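PDB 7JRM: F5/8 type C domain protein from Clostridium perfringens, which probably binds carbohydrate as part of a modular O-glycopeptidase, ZmpB, that recognises and hydrolyses mucin, its NPCBM/NEW2 module carrying a bound calcium ion. Local coordinates for residues F124-Y133 against N211-A221; L328-L339 against N347-V358. One frame throughout, in Å; residues are numbered along the deposited sequence.

Interaction 1. Residues F124-Y133 against N211-A221. With CA (calcium ion), chain B.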
loop_
_atom_site.group_PDB
_atom_site.type_symbol
_atom_site.label_atom_id
_atom_site.label_comp_id
_atom_site.label_asym_id
_atom_site.label_seq_id
_atom_site.Cartn_x
_atom_site.Cartn_y
_atom_site.Cartn_z
ATOM N N PHE A 124 -20.398 27.368 4.067
ATOM C CA PHE A 124 -18.997 27.150 4.398
ATOM C C PHE A 124 -18.786 27.269 5.900
ATOM O O PHE A 124 -19.387 28.125 6.557
ATOM C CB PHE A 124 -18.093 28.154 3.678
ATOM C CG PHE A 124 -18.126 28.043 2.182
ATOM C CD1 PHE A 124 -19.121 28.668 1.449
ATOM C CD2 PHE A 124 -17.155 27.321 1.507
ATOM C CE1 PHE A 124 -19.149 28.569 0.071
ATOM C CE2 PHE A 124 -17.179 27.218 0.129
ATOM C CZ PHE A 124 -18.176 27.844 -0.589
ATOM N N ALA A 125 -17.922 26.409 6.440
ATOM C CA ALA A 125 -17.547 26.532 7.841
ATOM C C ALA A 125 -16.380 27.491 8.025
ATOM O O ALA A 125 -16.231 28.084 9.100
ATOM C CB ALA A 125 -17.199 25.159 8.420
ATOM N N LYS A 126 -15.555 27.662 6.993
ATOM C CA LYS A 126 -14.359 28.485 7.065
ATOM C C LYS A 126 -14.415 29.591 6.021
ATOM O O LYS A 126 -14.995 29.424 4.944
ATOM C CB LYS A 126 -13.098 27.640 6.858
ATOM C CG LYS A 126 -13.104 26.322 7.612
ATOM C CD LYS A 126 -12.901 26.538 9.103
ATOM C CE LYS A 126 -11.483 26.995 9.403
ATOM N NZ LYS A 126 -11.351 27.527 10.788
ATOM N N GLY A 127 -13.801 30.716 6.348
ATOM C CA GLY A 127 -13.728 31.835 5.435
ATOM C C GLY A 127 -13.684 33.145 6.197
ATOM O O GLY A 127 -13.549 33.175 7.417
ATOM N N ILE A 128 -13.805 34.233 5.439
ATOM C CA ILE A 128 -13.759 35.588 5.976
ATOM C C ILE A 128 -14.987 36.336 5.477
ATOM O O ILE A 128 -15.182 36.475 4.264
ATOM C CB ILE A 128 -12.474 36.328 5.566
ATOM C CG1 ILE A 128 -11.240 35.568 6.054
ATOM C CG2 ILE A 128 -12.482 37.748 6.106
ATOM C CD1 ILE A 128 -11.106 35.530 7.560
ATOM N N GLY A 129 -15.811 36.817 6.407
ATOM C CA GLY A 129 -16.969 37.612 6.075
ATOM C C GLY A 129 -16.676 39.084 6.282
ATOM O O GLY A 129 -16.336 39.509 7.387
ATOM N N THR A 130 -16.806 39.860 5.208
ATOM C CA THR A 130 -16.466 41.276 5.246
ATOM C C THR A 130 -17.553 42.061 4.516
ATOM O O THR A 130 -18.624 41.536 4.199
ATOM C CB THR A 130 -15.070 41.516 4.652
ATOM O OG1 THR A 130 -14.656 42.861 4.925
ATOM C CG2 THR A 130 -15.070 41.276 3.145
ATOM N N HIS A 131 -17.263 43.333 4.248
ATOM C CA HIS A 131 -18.242 44.256 3.688
ATOM C C HIS A 131 -17.493 45.358 2.955
ATOM O O HIS A 131 -16.561 45.946 3.510
ATOM C CB HIS A 131 -19.121 44.840 4.801
ATOM C CG HIS A 131 -20.365 45.515 4.312
ATOM N ND1 HIS A 131 -20.338 46.615 3.482
ATOM C CD2 HIS A 131 -21.672 45.259 4.557
ATOM C CE1 HIS A 131 -21.576 47.000 3.228
ATOM N NE2 HIS A 131 -22.404 46.193 3.867
ATOM N N SER A 132 -17.889 45.623 1.712
ATOM C CA SER A 132 -17.265 46.695 0.947
ATOM C C SER A 132 -17.554 48.042 1.601
ATOM O O SER A 132 -18.612 48.246 2.204
ATOM C CB SER A 132 -17.774 46.685 -0.495
ATOM O OG SER A 132 -18.903 47.528 -0.641
ATOM N N TYR A 133 -16.595 48.963 1.513
ATOM C CA TYR A 133 -15.276 48.720 0.933
ATOM C C TYR A 133 -14.371 48.078 1.979
ATOM O O TYR A 133 -14.399 48.462 3.146
ATOM C CB TYR A 133 -14.670 50.032 0.422
ATOM C CG TYR A 133 -13.320 49.893 -0.244
ATOM C CD1 TYR A 133 -12.146 50.097 0.471
ATOM C CD2 TYR A 133 -13.219 49.573 -1.592
ATOM C CE1 TYR A 133 -10.910 49.977 -0.135
ATOM C CE2 TYR A 133 -11.986 49.451 -2.207
ATOM C CZ TYR A 133 -10.835 49.653 -1.473
ATOM O OH TYR A 133 -9.606 49.532 -2.080
ATOM N N ASN A 211 -21.835 51.001 -1.316
ATOM C CA ASN A 211 -21.604 49.795 -0.533
ATOM C C ASN A 211 -22.888 49.235 0.072
ATOM O O ASN A 211 -22.822 48.416 0.994
ATOM C CB ASN A 211 -20.575 50.069 0.566
ATOM C CG ASN A 211 -21.090 51.021 1.632
ATOM O OD1 ASN A 211 -22.106 51.692 1.450
ATOM N ND2 ASN A 211 -20.387 51.079 2.757
ATOM N N ASN A 212 -24.047 49.653 -0.431
ATOM C CA ASN A 212 -25.316 49.281 0.184
ATOM C C ASN A 212 -25.535 47.775 0.119
ATOM O O ASN A 212 -25.590 47.193 -0.969
ATOM C CB ASN A 212 -26.465 50.016 -0.503
ATOM C CG ASN A 212 -27.710 50.082 0.358
ATOM O OD1 ASN A 212 -27.628 50.043 1.586
ATOM N ND2 ASN A 212 -28.871 50.173 -0.280
ATOM N N TRP A 213 -25.659 47.152 1.294
ATOM C CA TRP A 213 -25.920 45.717 1.423
ATOM C C TRP A 213 -24.848 44.876 0.735
ATOM O O TRP A 213 -25.135 43.808 0.189
ATOM C CB TRP A 213 -27.310 45.360 0.890
ATOM C CG TRP A 213 -28.412 46.098 1.585
ATOM C CD1 TRP A 213 -29.283 46.985 1.025
ATOM C CD2 TRP A 213 -28.761 46.015 2.972
ATOM N NE1 TRP A 213 -30.154 47.461 1.976
ATOM C CE2 TRP A 213 -29.853 46.880 3.181
ATOM C CE3 TRP A 213 -28.257 45.293 4.058
ATOM C CZ2 TRP A 213 -30.449 47.043 4.429
ATOM C CZ3 TRP A 213 -28.849 45.455 5.296
ATOM C CH2 TRP A 213 -29.934 46.322 5.472
ATOM N N ASP A 214 -23.603 45.346 0.772
ATOM C CA ASP A 214 -22.492 44.661 0.113
ATOM C C ASP A 214 -21.826 43.665 1.067
ATOM O O ASP A 214 -20.663 43.794 1.445
ATOM C CB ASP A 214 -21.487 45.678 -0.413
ATOM C CG ASP A 214 -21.887 46.251 -1.759
ATOM O OD1 ASP A 214 -22.939 45.843 -2.296
ATOM O OD2 ASP A 214 -21.142 47.106 -2.282
ATOM N N HIS A 215 -22.596 42.651 1.451
ATOM C CA HIS A 215 -22.068 41.560 2.262
ATOM C C HIS A 215 -21.283 40.615 1.361
ATOM O O HIS A 215 -21.855 39.996 0.458
ATOM C CB HIS A 215 -23.198 40.816 2.970
ATOM C CG HIS A 215 -23.921 41.637 3.994
ATOM N ND1 HIS A 215 -24.647 41.072 5.020
ATOM C CD2 HIS A 215 -24.034 42.977 4.146
ATOM C CE1 HIS A 215 -25.172 42.029 5.764
ATOM N NE2 HIS A 215 -24.817 43.195 5.255
ATOM N N ALA A 216 -19.977 40.509 1.597
ATOM C CA ALA A 216 -19.093 39.721 0.750
ATOM C C ALA A 216 -18.326 38.712 1.590
ATOM O O ALA A 216 -17.940 39.001 2.726
ATOM C CB ALA A 216 -18.111 40.617 -0.012
ATOM N N ASP A 217 -18.099 37.530 1.020
ATOM C CA ASP A 217 -17.396 36.451 1.698
ATOM C C ASP A 217 -16.168 36.030 0.904
ATOM O O ASP A 217 -16.230 35.873 -0.319
ATOM C CB ASP A 217 -18.294 35.224 1.894
ATOM C CG ASP A 217 -19.520 35.521 2.719
ATOM O OD1 ASP A 217 -19.444 36.382 3.620
ATOM O OD2 ASP A 217 -20.558 34.878 2.471
ATOM N N TRP A 218 -15.056 35.847 1.614
ATOM C CA TRP A 218 -13.913 35.098 1.099
ATOM C C TRP A 218 -14.059 33.674 1.629
ATOM O O TRP A 218 -13.483 33.293 2.648
ATOM C CB TRP A 218 -12.594 35.740 1.524
ATOM C CG TRP A 218 -12.438 37.164 1.084
ATOM C CD1 TRP A 218 -12.817 38.280 1.769
ATOM C CD2 TRP A 218 -11.852 37.625 -0.140
ATOM N NE1 TRP A 218 -12.507 39.408 1.048
ATOM C CE2 TRP A 218 -11.915 39.033 -0.129
ATOM C CE3 TRP A 218 -11.283 36.984 -1.245
ATOM C CZ2 TRP A 218 -11.432 39.810 -1.181
ATOM C CZ3 TRP A 218 -10.803 37.758 -2.287
ATOM C CH2 TRP A 218 -10.879 39.155 -2.247
ATOM N N ALA A 219 -14.865 32.885 0.924
ATOM C CA ALA A 219 -15.252 31.564 1.404
ATOM C C ALA A 219 -14.139 30.552 1.164
ATOM O O ALA A 219 -13.600 30.459 0.056
ATOM C CB ALA A 219 -16.538 31.106 0.720
ATOM N N ASP A 220 -13.802 29.793 2.210
ATOM C CA ASP A 220 -12.764 28.763 2.153
ATOM C C ASP A 220 -11.415 29.342 1.733
ATOM O O ASP A 220 -10.581 28.638 1.158
ATOM C CB ASP A 220 -13.169 27.616 1.222
ATOM C CG ASP A 220 -12.725 26.260 1.738
ATOM O OD1 ASP A 220 -13.211 25.842 2.811
ATOM O OD2 ASP A 220 -11.897 25.609 1.067
ATOM N N ALA A 221 -11.197 30.627 2.013
ATOM C CA ALA A 221 -9.943 31.279 1.659
ATOM C C ALA A 221 -8.789 30.640 2.418
ATOM O O ALA A 221 -8.799 30.590 3.652
ATOM C CB ALA A 221 -10.024 32.774 1.963
HETATM CA CA CA B . -22.374 47.784 -4.295
HETATM O O HOH W 1 -15.587 25.737 4.425
HETATM O O HOH W 2 -25.438 46.371 5.126
HETATM O O HOH W 3 -17.196 51.413 2.197
HETATM O O HOH W 4 -24.615 48.066 -3.452
#

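Interaction 2. Residues L328-L339 against N347-V358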
loop_
_atom_site.group_PDB
_atom_site.type_symbol
_atom_site.label_atom_id
_atom_site.label_comp_id
_atom_site.label_asym_id
_atom_site.label_seq_id
_atom_site.Cartn_x
_atom_site.Cartn_y
_atom_site.Cartn_z
ATOM N N LEU A 328 6.767 -30.963 -8.750
ATOM C CA LEU A 328 5.949 -31.878 -7.960
ATOM C C LEU A 328 4.749 -31.147 -7.376
ATOM O O LEU A 328 4.901 -30.227 -6.564
ATOM C CB LEU A 328 6.759 -32.521 -6.835
ATOM C CG LEU A 328 7.767 -33.646 -7.107
ATOM C CD1 LEU A 328 7.214 -34.662 -8.099
ATOM C CD2 LEU A 328 9.126 -33.127 -7.545
ATOM N N THR A 329 3.552 -31.558 -7.790
ATOM C CA THR A 329 2.325 -31.178 -7.107
ATOM C C THR A 329 1.757 -32.311 -6.270
ATOM O O THR A 329 1.053 -32.052 -5.289
ATOM C CB THR A 329 1.265 -30.718 -8.115
ATOM O OG1 THR A 329 0.914 -31.807 -8.979
ATOM C CG2 THR A 329 1.788 -29.556 -8.947
ATOM N N THR A 330 2.048 -33.556 -6.643
ATOM C CA THR A 330 1.686 -34.730 -5.867
ATOM C C THR A 330 2.850 -35.708 -5.909
ATOM O O THR A 330 3.597 -35.761 -6.890
ATOM C CB THR A 330 0.408 -35.398 -6.396
ATOM O OG1 THR A 330 0.140 -36.591 -5.648
ATOM C CG2 THR A 330 0.555 -35.748 -7.872
ATOM N N LEU A 331 3.009 -36.474 -4.834
ATOM C CA LEU A 331 4.133 -37.396 -4.730
ATOM C C LEU A 331 3.752 -38.573 -3.847
ATOM O O LEU A 331 3.176 -38.386 -2.772
ATOM C CB LEU A 331 5.372 -36.691 -4.168
ATOM C CG LEU A 331 6.653 -37.523 -4.094
ATOM C CD1 LEU A 331 7.084 -37.983 -5.479
ATOM C CD2 LEU A 331 7.762 -36.732 -3.423
ATOM N N THR A 332 4.079 -39.778 -4.307
ATOM C CA THR A 332 3.854 -41.006 -3.559
ATOM C C THR A 332 5.202 -41.617 -3.201
ATOM O O THR A 332 6.071 -41.762 -4.068
ATOM C CB THR A 332 3.015 -41.998 -4.367
ATOM O OG1 THR A 332 1.686 -41.486 -4.525
ATOM C CG2 THR A 332 2.949 -43.346 -3.663
ATOM N N LEU A 333 5.375 -41.967 -1.931
ATOM C CA LEU A 333 6.630 -42.507 -1.430
ATOM C C LEU A 333 6.470 -43.975 -1.055
ATOM O O LEU A 333 5.371 -44.453 -0.766
ATOM C CB LEU A 333 7.123 -41.710 -0.217
ATOM C CG LEU A 333 7.327 -40.212 -0.441
ATOM C CD1 LEU A 333 7.996 -39.576 0.763
ATOM C CD2 LEU A 333 8.141 -39.965 -1.699
ATOM N N SER A 334 7.596 -44.687 -1.063
ATOM C CA SER A 334 7.615 -46.102 -0.706
ATOM C C SER A 334 9.003 -46.457 -0.198
ATOM O O SER A 334 9.992 -46.268 -0.913
ATOM C CB SER A 334 7.237 -46.978 -1.903
ATOM O OG SER A 334 7.584 -48.333 -1.675
ATOM N N GLY A 335 9.073 -46.963 1.032
ATOM C CA GLY A 335 10.339 -47.377 1.605
ATOM C C GLY A 335 11.295 -46.257 1.939
ATOM O O GLY A 335 12.504 -46.490 2.013
ATOM N N VAL A 336 10.792 -45.046 2.155
ATOM C CA VAL A 336 11.631 -43.883 2.417
ATOM C C VAL A 336 11.898 -43.777 3.912
ATOM O O VAL A 336 10.998 -43.974 4.738
ATOM C CB VAL A 336 10.970 -42.602 1.875
ATOM C CG1 VAL A 336 11.871 -41.397 2.102
ATOM C CG2 VAL A 336 10.644 -42.759 0.397
ATOM N N GLU A 337 13.147 -43.469 4.261
ATOM C CA GLU A 337 13.550 -43.242 5.642
ATOM C C GLU A 337 13.941 -41.802 5.929
ATOM O O GLU A 337 13.816 -41.357 7.071
ATOM C CB GLU A 337 14.731 -44.150 6.011
ATOM C CG GLU A 337 14.350 -45.589 6.310
ATOM C CD GLU A 337 15.560 -46.495 6.428
ATOM O OE1 GLU A 337 16.640 -46.001 6.812
ATOM O OE2 GLU A 337 15.431 -47.703 6.136
ATOM N N ASP A 338 14.408 -41.068 4.920
ATOM C CA ASP A 338 14.898 -39.705 5.088
ATOM C C ASP A 338 14.252 -38.824 4.030
ATOM O O ASP A 338 14.403 -39.080 2.831
ATOM C CB ASP A 338 16.426 -39.658 4.977
ATOM C CG ASP A 338 16.999 -38.292 5.304
ATOM O OD1 ASP A 338 16.232 -37.391 5.703
ATOM O OD2 ASP A 338 18.229 -38.121 5.164
ATOM N N LEU A 339 13.539 -37.791 4.471
ATOM C CA LEU A 339 12.858 -36.866 3.576
ATOM C C LEU A 339 13.762 -35.745 3.081
ATOM O O LEU A 339 13.269 -34.810 2.441
ATOM C CB LEU A 339 11.632 -36.266 4.271
ATOM C CG LEU A 339 10.476 -37.219 4.572
ATOM C CD1 LEU A 339 9.360 -36.487 5.298
ATOM C CD2 LEU A 339 9.961 -37.853 3.293
ATOM N N ASN A 347 6.036 -26.434 -4.505
ATOM C CA ASN A 347 4.686 -26.542 -5.039
ATOM C C ASN A 347 4.007 -27.853 -4.663
ATOM O O ASN A 347 2.938 -28.162 -5.201
ATOM C CB ASN A 347 4.705 -26.386 -6.561
ATOM C CG ASN A 347 5.129 -24.999 -6.999
ATOM O OD1 ASN A 347 4.509 -24.002 -6.626
ATOM N ND2 ASN A 347 6.191 -24.926 -7.793
ATOM N N LEU A 348 4.599 -28.629 -3.757
ATOM C CA LEU A 348 4.014 -29.902 -3.361
ATOM C C LEU A 348 2.705 -29.675 -2.614
ATOM O O LEU A 348 2.656 -28.920 -1.638
ATOM C CB LEU A 348 4.993 -30.688 -2.490
ATOM C CG LEU A 348 4.569 -32.108 -2.106
ATOM C CD1 LEU A 348 4.390 -32.969 -3.346
ATOM C CD2 LEU A 348 5.581 -32.732 -1.158
ATOM N N GLU A 349 1.642 -30.330 -3.080
ATOM C CA GLU A 349 0.323 -30.207 -2.475
ATOM C C GLU A 349 -0.149 -31.470 -1.777
ATOM O O GLU A 349 -0.929 -31.378 -0.826
ATOM C CB GLU A 349 -0.713 -29.813 -3.537
ATOM C CG GLU A 349 -0.342 -28.575 -4.338
ATOM C CD GLU A 349 -1.109 -28.471 -5.642
ATOM O OE1 GLU A 349 -2.062 -29.255 -5.836
ATOM O OE2 GLU A 349 -0.760 -27.605 -6.471
ATOM N N THR A 350 0.303 -32.641 -2.218
ATOM C CA THR A 350 -0.132 -33.908 -1.646
ATOM C C THR A 350 1.061 -34.845 -1.539
ATOM O O THR A 350 1.797 -35.029 -2.512
ATOM C CB THR A 350 -1.235 -34.551 -2.497
ATOM O OG1 THR A 350 -2.423 -33.754 -2.421
ATOM C CG2 THR A 350 -1.543 -35.957 -2.004
ATOM N N LEU A 351 1.248 -35.430 -0.356
ATOM C CA LEU A 351 2.323 -36.384 -0.105
ATOM C C LEU A 351 1.710 -37.659 0.457
ATOM O O LEU A 351 1.205 -37.665 1.584
ATOM C CB LEU A 351 3.363 -35.807 0.856
ATOM C CG LEU A 351 4.642 -36.624 1.052
ATOM C CD1 LEU A 351 5.160 -37.150 -0.279
ATOM C CD2 LEU A 351 5.707 -35.794 1.751
ATOM N N ASN A 352 1.752 -38.734 -0.328
ATOM C CA ASN A 352 1.218 -40.033 0.075
ATOM C C ASN A 352 2.395 -40.913 0.486
ATOM O O ASN A 352 3.055 -41.520 -0.360
ATOM C CB ASN A 352 0.416 -40.665 -1.058
ATOM C CG ASN A 352 -0.804 -39.849 -1.436
ATOM O OD1 ASN A 352 -1.514 -39.334 -0.572
ATOM N ND2 ASN A 352 -1.053 -39.726 -2.733
ATOM N N MET A 353 2.654 -40.982 1.788
ATOM C CA MET A 353 3.787 -41.727 2.326
ATOM C C MET A 353 3.345 -42.662 3.442
ATOM O O MET A 353 4.070 -42.883 4.417
ATOM C CB MET A 353 4.879 -40.781 2.820
ATOM C CG MET A 353 4.412 -39.773 3.859
ATOM S SD MET A 353 5.666 -38.536 4.240
ATOM C CE MET A 353 6.407 -39.254 5.700
ATOM N N ASP A 354 2.147 -43.227 3.319
ATOM C CA ASP A 354 1.692 -44.215 4.284
ATOM C C ASP A 354 2.546 -45.475 4.197
ATOM O O ASP A 354 3.057 -45.832 3.131
ATOM C CB ASP A 354 0.221 -44.564 4.050
ATOM C CG ASP A 354 -0.724 -43.529 4.628
ATOM O OD1 ASP A 354 -0.294 -42.750 5.503
ATOM O OD2 ASP A 354 -1.901 -43.500 4.212
ATOM N N TYR A 355 2.701 -46.145 5.341
ATOM C CA TYR A 355 3.456 -47.396 5.438
ATOM C C TYR A 355 4.908 -47.216 5.001
ATOM O O TYR A 355 5.505 -48.101 4.385
ATOM C CB TYR A 355 2.784 -48.514 4.636
ATOM C CG TYR A 355 1.276 -48.512 4.721
ATOM C CD1 TYR A 355 0.501 -48.145 3.628
ATOM C CD2 TYR A 355 0.625 -48.878 5.891
ATOM C CE1 TYR A 355 -0.879 -48.142 3.699
ATOM C CE2 TYR A 355 -0.754 -48.878 5.972
ATOM C CZ TYR A 355 -1.500 -48.509 4.874
ATOM O OH TYR A 355 -2.873 -48.508 4.950
ATOM N N ASN A 356 5.483 -46.061 5.319
ATOM C CA ASN A 356 6.882 -45.791 5.037
ATOM C C ASN A 356 7.692 -45.938 6.329
ATOM O O ASN A 356 7.221 -46.525 7.310
ATOM C CB ASN A 356 7.018 -44.405 4.395
ATOM C CG ASN A 356 6.877 -44.446 2.885
ATOM O OD1 ASN A 356 7.855 -44.283 2.155
ATOM N ND2 ASN A 356 5.657 -44.666 2.410
ATOM N N GLU A 357 8.914 -45.412 6.339
ATOM C CA GLU A 357 9.834 -45.565 7.461
ATOM C C GLU A 357 10.402 -44.218 7.885
ATOM O O GLU A 357 11.602 -44.083 8.143
ATOM C CB GLU A 357 10.958 -46.538 7.112
ATOM C CG GLU A 357 10.486 -47.826 6.449
ATOM C CD GLU A 357 11.626 -48.640 5.868
ATOM O OE1 GLU A 357 12.743 -48.580 6.421
ATOM O OE2 GLU A 357 11.403 -49.342 4.859
ATOM N N VAL A 358 9.547 -43.203 7.976
ATOM C CA VAL A 358 9.969 -41.839 8.278
ATOM C C VAL A 358 9.628 -41.511 9.723
ATOM O O VAL A 358 8.525 -41.810 10.201
ATOM C CB VAL A 358 9.315 -40.832 7.312
ATOM C CG1 VAL A 358 9.760 -39.413 7.634
ATOM C CG2 VAL A 358 9.648 -41.185 5.872
HETATM O O HOH W 5 6.949 -28.788 -5.998
HETATM O O HOH W 6 0.217 -39.200 -5.588
HETATM O O HOH W 7 -0.799 -42.737 -4.076
HETATM O O HOH W 8 6.382 -48.704 1.495
HETATM O O HOH W 9 13.566 -42.837 9.515
#

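Interaction 1. Residues F124-Y133 against N211-A221
Phe124 lies flat over Ala219, whose CB sits 3.5 Å from the centroid of the Phe124 ring and 8° off its normal, a CH-pi contact at one end of an antiparallel strand pair. Strands 127-131 and 215-219 then run on as neighbours, with paired bonds joining Ile128 to Trp218 and Thr130 to Ala216. On the face that carries Thr130 and Trp218, these two side chains lie alongside each other, and Thr130 CG2 meets the edge of the indole at Trp218 NE1 (3.8 Å). Trp218 itself reaches on to strands 145-152, 163-170 and 199-205, so this face looks into the interior of the domain.

At the far end the side chains turn polar. His131, its CG swung anti to the backbone N (chi1 -165°), lays its ring beneath the carbonyl of Asp214, whose O stands 3.3 Å above the ring plane. Its ND1 donates to Ser132 O in the plane of the ring at 2.7 Å, which fixes the ring's rotation. Against His215 it meets rim to rim, the planes 61° apart, and a water lies between the two NE2 atoms.

Beside it, Ser132 OG donates to the anti lone pair of Asp214 OD2 (2.8 Å). Both carboxylate oxygens of Asp214 reach the calcium ion, OD2 at 2.5 Å and OD1 at 2.8 Å, and Ser163, Val206, Asp208 and Gly210 supply further ligands through their carbonyls. Ser132 is thus a second-shell residue: its hydroxyl is placed to steady the carboxylate, which would couple the end of strand 127-131 to the metal site.

Interaction 2. Residues L328-L339 against N347-V358
Thr330, Leu331 and Thr332 pair in parallel with Thr350, Leu351 and Asn352, and backbone bonds set the register. Thr350 O receives Leu331 N, Leu331 O receives Asn352 N, and Asn352 O receives Leu333 N at 2.8 Å. Just ahead, Thr329 O is gripped twice, by Glu349 N and Thr350 N, both arriving from the same face of its plane.

A side-chain amide takes over where the strands end. Asn356 OD1 accepts Val336 N at 3.0 Å, while its ND2 donates to Leu333 O (3.2 Å) from well above that carbonyl's plane and also to Asp354 O. Three bonds hold this buried amide; those to Val336 N and Leu333 O join it to the neighbouring coil, and the third stays within 347-358.

Apolar contacts line the face of Leu331 and Leu351. With CG anti to the backbone N (chi1 -172°), Leu351 brings CD1 to 3.8 Å from Leu333 CG and 3.9 Å from Leu331 CB. Farther along, Leu339 CD1 touches Val358 CG1 at 3.8 Å. Helix 304-314 packs on Leu331 and Leu333.

On the other face, a water joins Thr330 OG1 to Thr332 OG1; Asn352 ND2 reaches that water weakly, while Asn352 OD1 is bonded by Asn374 ND2 of strand 372-384.

Short parallel strands, equivalent leucines stacked inward and an asparagine bonding to the backbone of the preceding coil are the hallmarks of a leucine-rich-repeat solenoid, which this region resembles.

In the fold
From the N terminus the chain first passes through an Ig-like region, then enters the NPCBM/NEW2 module, where interaction 1 brings 211-221 back beside 124-133. The 77 intervening residues contain no helix and much strand, so this contact closes a long all-beta loop. The chain then runs through helices 232-242, 251-270 and 273-288 before interaction 2, which closes a short loop of only seven residues between 328-339 and 347-358. The two contacts lie in series, neither nested nor crossed. Interaction 1 joins strands 127-131 and 215-224 of an antiparallel sheet, interaction 2 strands 330-332 and 350-352 at the outer edge of a mixed sheet, their centres about 81 Å apart on opposite sides of the elongated chain's centre.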